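PDB 6LSV: jasmonate-induced oxygenase 2 from Arabidopsis thaliana, which hydroxylates the plant hormone jasmonate to 12-hydroxyjasmonate, using iron, molecular oxygen and 2-oxoglutarate, and so takes part in jasmonate-mediated defence signalling. Local coordinates for residues W75-V80 with K280-R285; T234-D239 with I264-D269. One frame throughout, in Å; residues are numbered along the deposited sequence.

Contact 1: residues W75-V80 with K280-R285. With AKG (2-oxoglutaric acid), chain C.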
# COMPACT_ATOMS: atom_id res chain seq x y z
N TRP A 75 4.79 6.18 -14.77
CA TRP A 75 5.06 6.34 -13.35
C TRP A 75 4.31 5.36 -12.47
O TRP A 75 4.82 4.98 -11.41
CB TRP A 75 4.72 7.77 -12.90
CG TRP A 75 5.47 8.79 -13.67
CD1 TRP A 75 5.14 9.29 -14.90
CD2 TRP A 75 6.68 9.45 -13.27
NE1 TRP A 75 6.08 10.22 -15.29
CE2 TRP A 75 7.03 10.33 -14.31
CE3 TRP A 75 7.50 9.38 -12.14
CZ2 TRP A 75 8.16 11.14 -14.26
CZ3 TRP A 75 8.62 10.18 -12.09
CH2 TRP A 75 8.94 11.05 -13.14
N GLY A 76 3.12 4.93 -12.88
CA GLY A 76 2.35 4.00 -12.10
C GLY A 76 1.69 4.57 -10.87
O GLY A 76 1.39 3.83 -9.94
N PHE A 77 1.46 5.89 -10.84
CA PHE A 77 0.76 6.52 -9.73
C PHE A 77 0.31 7.91 -10.17
O PHE A 77 0.91 8.51 -11.06
CB PHE A 77 1.65 6.61 -8.48
CG PHE A 77 2.78 7.60 -8.59
CD1 PHE A 77 3.97 7.24 -9.20
CD2 PHE A 77 2.65 8.88 -8.09
CE1 PHE A 77 5.01 8.14 -9.30
CE2 PHE A 77 3.69 9.80 -8.19
CZ PHE A 77 4.87 9.42 -8.80
N PHE A 78 -0.75 8.39 -9.53
CA PHE A 78 -1.24 9.74 -9.74
C PHE A 78 -1.98 10.20 -8.49
O PHE A 78 -2.37 9.39 -7.65
CB PHE A 78 -2.14 9.84 -10.99
CG PHE A 78 -3.35 8.94 -10.97
CD1 PHE A 78 -3.22 7.57 -11.11
CD2 PHE A 78 -4.61 9.48 -10.82
CE1 PHE A 78 -4.33 6.75 -11.09
CE2 PHE A 78 -5.73 8.66 -10.81
CZ PHE A 78 -5.58 7.29 -10.94
N GLN A 79 -2.15 11.51 -8.38
CA GLN A 79 -2.72 12.14 -7.19
C GLN A 79 -4.05 12.77 -7.55
O GLN A 79 -4.14 13.52 -8.52
CB GLN A 79 -1.75 13.19 -6.63
CG GLN A 79 -2.09 13.70 -5.25
CD GLN A 79 -1.01 14.62 -4.70
OE1 GLN A 79 -0.74 14.63 -3.50
NE2 GLN A 79 -0.39 15.39 -5.59
N VAL A 80 -5.08 12.48 -6.76
CA VAL A 80 -6.45 12.91 -7.06
C VAL A 80 -6.93 13.85 -5.96
O VAL A 80 -6.73 13.60 -4.77
CB VAL A 80 -7.40 11.71 -7.23
CG1 VAL A 80 -6.90 10.80 -8.32
CG2 VAL A 80 -7.54 10.93 -5.93
N LYS A 280 2.11 0.17 -15.26
CA LYS A 280 3.21 -0.29 -14.42
C LYS A 280 2.87 -0.05 -12.96
O LYS A 280 2.30 0.99 -12.62
CB LYS A 280 4.52 0.41 -14.78
CG LYS A 280 4.99 0.12 -16.20
CD LYS A 280 5.24 -1.37 -16.41
CE LYS A 280 5.83 -1.63 -17.78
NZ LYS A 280 6.67 -0.49 -18.24
N SER A 281 3.21 -1.00 -12.10
CA SER A 281 3.04 -0.80 -10.67
C SER A 281 4.20 0.03 -10.14
O SER A 281 5.36 -0.25 -10.43
CB SER A 281 2.95 -2.14 -9.94
OG SER A 281 4.14 -2.90 -10.08
N VAL A 282 3.88 1.08 -9.38
CA VAL A 282 4.91 1.95 -8.83
C VAL A 282 5.69 1.22 -7.75
O VAL A 282 5.14 0.44 -6.96
CB VAL A 282 4.28 3.25 -8.29
CG1 VAL A 282 3.27 2.94 -7.18
CG2 VAL A 282 5.37 4.19 -7.78
N GLU A 283 6.99 1.47 -7.71
CA GLU A 283 7.86 0.99 -6.64
C GLU A 283 8.10 2.13 -5.66
O GLU A 283 8.53 3.21 -6.07
CB GLU A 283 9.18 0.47 -7.21
CG GLU A 283 10.12 -0.12 -6.17
CD GLU A 283 11.39 -0.67 -6.80
OE1 GLU A 283 11.68 -0.34 -7.97
OE2 GLU A 283 12.11 -1.42 -6.11
N HIS A 284 7.82 1.89 -4.38
CA HIS A 284 7.96 2.95 -3.39
C HIS A 284 8.65 2.42 -2.14
O HIS A 284 8.79 1.21 -1.94
CB HIS A 284 6.60 3.57 -3.03
CG HIS A 284 5.48 2.59 -2.96
ND1 HIS A 284 4.88 2.05 -4.08
CD2 HIS A 284 4.84 2.04 -1.89
CE1 HIS A 284 3.92 1.22 -3.70
NE2 HIS A 284 3.88 1.19 -2.39
N ARG A 285 9.08 3.36 -1.32
CA ARG A 285 9.73 3.10 -0.04
C ARG A 285 9.49 4.31 0.85
O ARG A 285 9.14 5.39 0.37
CB ARG A 285 11.23 2.83 -0.22
CG ARG A 285 12.04 4.09 -0.49
CD ARG A 285 13.52 3.80 -0.64
NE ARG A 285 14.30 5.04 -0.68
CZ ARG A 285 15.61 5.10 -0.92
NH1 ARG A 285 16.30 4.00 -1.13
NH2 ARG A 285 16.22 6.28 -0.94
C1 AKG C . 2.42 1.33 1.97
O1 AKG C . 1.76 1.08 0.94
O2 AKG C . 2.32 0.57 2.97
C2 AKG C . 3.36 2.54 1.99
O5 AKG C . 4.27 2.57 1.23
C3 AKG C . 3.17 3.71 2.97
C4 AKG C . 3.54 5.02 2.27
C5 AKG C . 3.79 6.14 3.28
O3 AKG C . 3.58 7.34 2.98
O4 AKG C . 4.22 5.84 4.43
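The F77 ring meets V282 obliquely: its CD1 lies 3.6 Å from V282 CG2, and the two side chains cross at about a right angle. The F77 side chain also touches N266 of strand 263-267, which comes in at its CB, and V247 of strand 245-248, one strand from each sheet of the double-stranded beta-helix (jelly roll) common to 2-oxoglutarate-dependent dioxygenases. The second flat group, the H284 imidazole, belongs to the HxD...H facial triad that binds iron with H227 and D229. Its CD2 edge faces the cosubstrate, with O5 of 2-oxoglutarate 3.2 Å away and near the ring plane, while H227 packs against it edge-to-face.

V282 stands between the F77 ring and this iron-binding histidine: its side chain meets F77, and its carbonyl O takes a weak and bent hydrogen bond from H284 ND1 (3.3 Å, 123° at the hydrogen). V282 CG2 is anti to the backbone N and reaches F77, whereas CG1 lies 3.5 Å from G76 O; CB packs on the carbonyls of both W75 and G76. No hydrogen bond joins the segments directly. Instead, the backbone of G76 bonds to I267 and that of K280 to C72. G76 is the first residue beyond helix 63-74 to leave helical geometry, with a positive phi of 75°, and its CA lies 3.1 Å from K280 O.

Contact 2: residues T234-D239 with I264-D269. With AKG (2-oxoglutaric acid), chain C.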
# COMPACT_ATOMS: atom_id res chain seq x y z
N THR A 234 -3.73 0.63 -4.87
CA THR A 234 -3.64 1.16 -3.52
C THR A 234 -4.10 2.61 -3.51
O THR A 234 -3.67 3.41 -4.36
CB THR A 234 -2.22 1.06 -2.97
OG1 THR A 234 -1.75 -0.29 -3.09
CG2 THR A 234 -2.18 1.47 -1.50
N ILE A 235 -4.98 2.95 -2.58
CA ILE A 235 -5.33 4.33 -2.30
C ILE A 235 -4.59 4.71 -1.02
O ILE A 235 -4.88 4.20 0.06
CB ILE A 235 -6.85 4.53 -2.17
CG1 ILE A 235 -7.53 4.19 -3.49
CG2 ILE A 235 -7.17 5.96 -1.78
CD1 ILE A 235 -9.04 4.26 -3.44
N LEU A 236 -3.60 5.59 -1.16
CA LEU A 236 -2.67 5.92 -0.09
C LEU A 236 -2.98 7.31 0.45
O LEU A 236 -3.06 8.28 -0.31
CB LEU A 236 -1.23 5.86 -0.60
CG LEU A 236 -0.05 6.22 0.31
CD1 LEU A 236 -0.03 5.36 1.56
CD2 LEU A 236 1.26 6.06 -0.46
N LEU A 237 -3.17 7.40 1.77
CA LEU A 237 -3.29 8.69 2.46
C LEU A 237 -2.00 8.93 3.22
O LEU A 237 -1.85 8.49 4.36
CB LEU A 237 -4.50 8.71 3.40
CG LEU A 237 -4.72 10.04 4.12
CD1 LEU A 237 -4.66 11.20 3.14
CD2 LEU A 237 -6.04 10.05 4.87
N PRO A 238 -1.02 9.60 2.62
CA PRO A 238 0.25 9.81 3.31
C PRO A 238 0.12 10.87 4.39
O PRO A 238 -0.82 11.67 4.41
CB PRO A 238 1.19 10.27 2.19
CG PRO A 238 0.29 10.89 1.17
CD PRO A 238 -1.04 10.19 1.27
N ASP A 239 1.09 10.86 5.30
CA ASP A 239 1.08 11.78 6.43
C ASP A 239 1.02 13.22 5.93
O ASP A 239 1.87 13.66 5.15
CB ASP A 239 2.31 11.56 7.30
CG ASP A 239 2.21 12.25 8.64
OD1 ASP A 239 2.39 13.49 8.69
OD2 ASP A 239 1.93 11.57 9.65
N ILE A 264 -3.14 9.46 -3.08
CA ILE A 264 -2.25 8.95 -4.11
C ILE A 264 -2.77 7.58 -4.52
O ILE A 264 -2.99 6.72 -3.66
CB ILE A 264 -0.79 8.90 -3.64
CG1 ILE A 264 -0.22 10.31 -3.53
CG2 ILE A 264 0.05 8.07 -4.61
CD1 ILE A 264 1.02 10.42 -2.68
N VAL A 265 -3.01 7.41 -5.81
CA VAL A 265 -3.50 6.15 -6.36
C VAL A 265 -2.31 5.39 -6.91
O VAL A 265 -1.62 5.87 -7.81
CB VAL A 265 -4.56 6.40 -7.45
CG1 VAL A 265 -5.16 5.09 -7.92
CG2 VAL A 265 -5.65 7.32 -6.92
N ASN A 266 -2.04 4.22 -6.35
CA ASN A 266 -0.93 3.38 -6.77
C ASN A 266 -1.46 2.24 -7.63
O ASN A 266 -2.37 1.52 -7.21
CB ASN A 266 -0.17 2.81 -5.57
CG ASN A 266 0.72 3.84 -4.90
OD1 ASN A 266 0.99 4.90 -5.46
ND2 ASN A 266 1.18 3.52 -3.69
N ILE A 267 -0.88 2.08 -8.82
CA ILE A 267 -1.10 0.86 -9.59
C ILE A 267 -0.42 -0.29 -8.86
O ILE A 267 0.76 -0.21 -8.50
CB ILE A 267 -0.56 1.02 -11.02
CG1 ILE A 267 -1.27 2.16 -11.75
CG2 ILE A 267 -0.68 -0.29 -11.78
CD1 ILE A 267 -2.71 1.87 -12.10
N GLY A 268 -1.17 -1.37 -8.63
CA GLY A 268 -0.60 -2.53 -7.98
C GLY A 268 -0.12 -3.58 -8.97
O GLY A 268 -0.30 -3.46 -10.19
N ASP A 269 0.51 -4.62 -8.42
CA ASP A 269 1.05 -5.69 -9.25
C ASP A 269 -0.03 -6.37 -10.08
O ASP A 269 0.20 -6.75 -11.23
CB ASP A 269 1.77 -6.73 -8.38
CG ASP A 269 3.21 -6.35 -8.09
OD1 ASP A 269 3.69 -5.33 -8.62
OD2 ASP A 269 3.87 -7.09 -7.32
C1 AKG C . 2.42 1.33 1.97
O1 AKG C . 1.76 1.08 0.94
O2 AKG C . 2.32 0.57 2.97
C2 AKG C . 3.36 2.54 1.99
O5 AKG C . 4.27 2.57 1.23
C3 AKG C . 3.17 3.71 2.97
C4 AKG C . 3.54 5.02 2.27
C5 AKG C . 3.79 6.14 3.28
O3 AKG C . 3.58 7.34 2.98
O4 AKG C . 4.22 5.84 4.43
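T234 pairs with N266, and L236 with I264, through four backbone hydrogen bonds in an antiparallel ladder. T234 N donates to N266 O (2.8 Å) and N266 N returns to T234 O (2.7 Å). L236 N likewise reaches I264 O at 2.8 Å, and I264 N reaches L236 O at 3.0 Å. Between them, I235 and V265 form the non-hydrogen-bonded pair, where V265 CA makes a CA-H...O contact with T234 O.

Side-chain packing runs over the face bearing T234, L236, I264 and N266. T234 CB and N266 CB approach to 3.7 Å; the apolar contacts are L236 CB with I264 CB (4.3 Å) and P238 CG with I264 CD1 (3.9 Å). L236 has CG anti to the backbone N (chi1 178°), and the methyls CD1 and CD2 of L236 each lie 3.7 Å from C4 of 2-oxoglutarate; P238 CB comes near the O3 carboxylate oxygen. This face thus lines the cosubstrate pocket. On the same face T234 OG1 is hydrogen-bonded to the iron ligand D229.

On the other face, I235 and V265 pack on helix 161-186. Within the major sheet of the jelly roll, strand 294-302 flanks strand 233-237, and strand 77-81 flanks strand 263-267.

Overall arrangement
The centres of contacts 1 and 2 lie about 7 Å apart, and strand 263-267 joins them: it pairs with 233-237 in contact 2 and with 77-81 of contact 1, where F78 O and V265 N hydrogen-bond at 2.8 Å. A second link is the S281 OG to D269 OD1 hydrogen bond of 2.9 Å. N266 is shared packing ground, touched by F77, V282 and H284. Both contacts reach 2-oxoglutarate, contact 1 at its keto oxygen and contact 2 at C4 and, through P238, near carboxylate O3. The nearest atoms of the N266 and V282 side chains are about 5 Å and 8 Å from the iron, and that of T234 is about 7 Å from bound jasmonate.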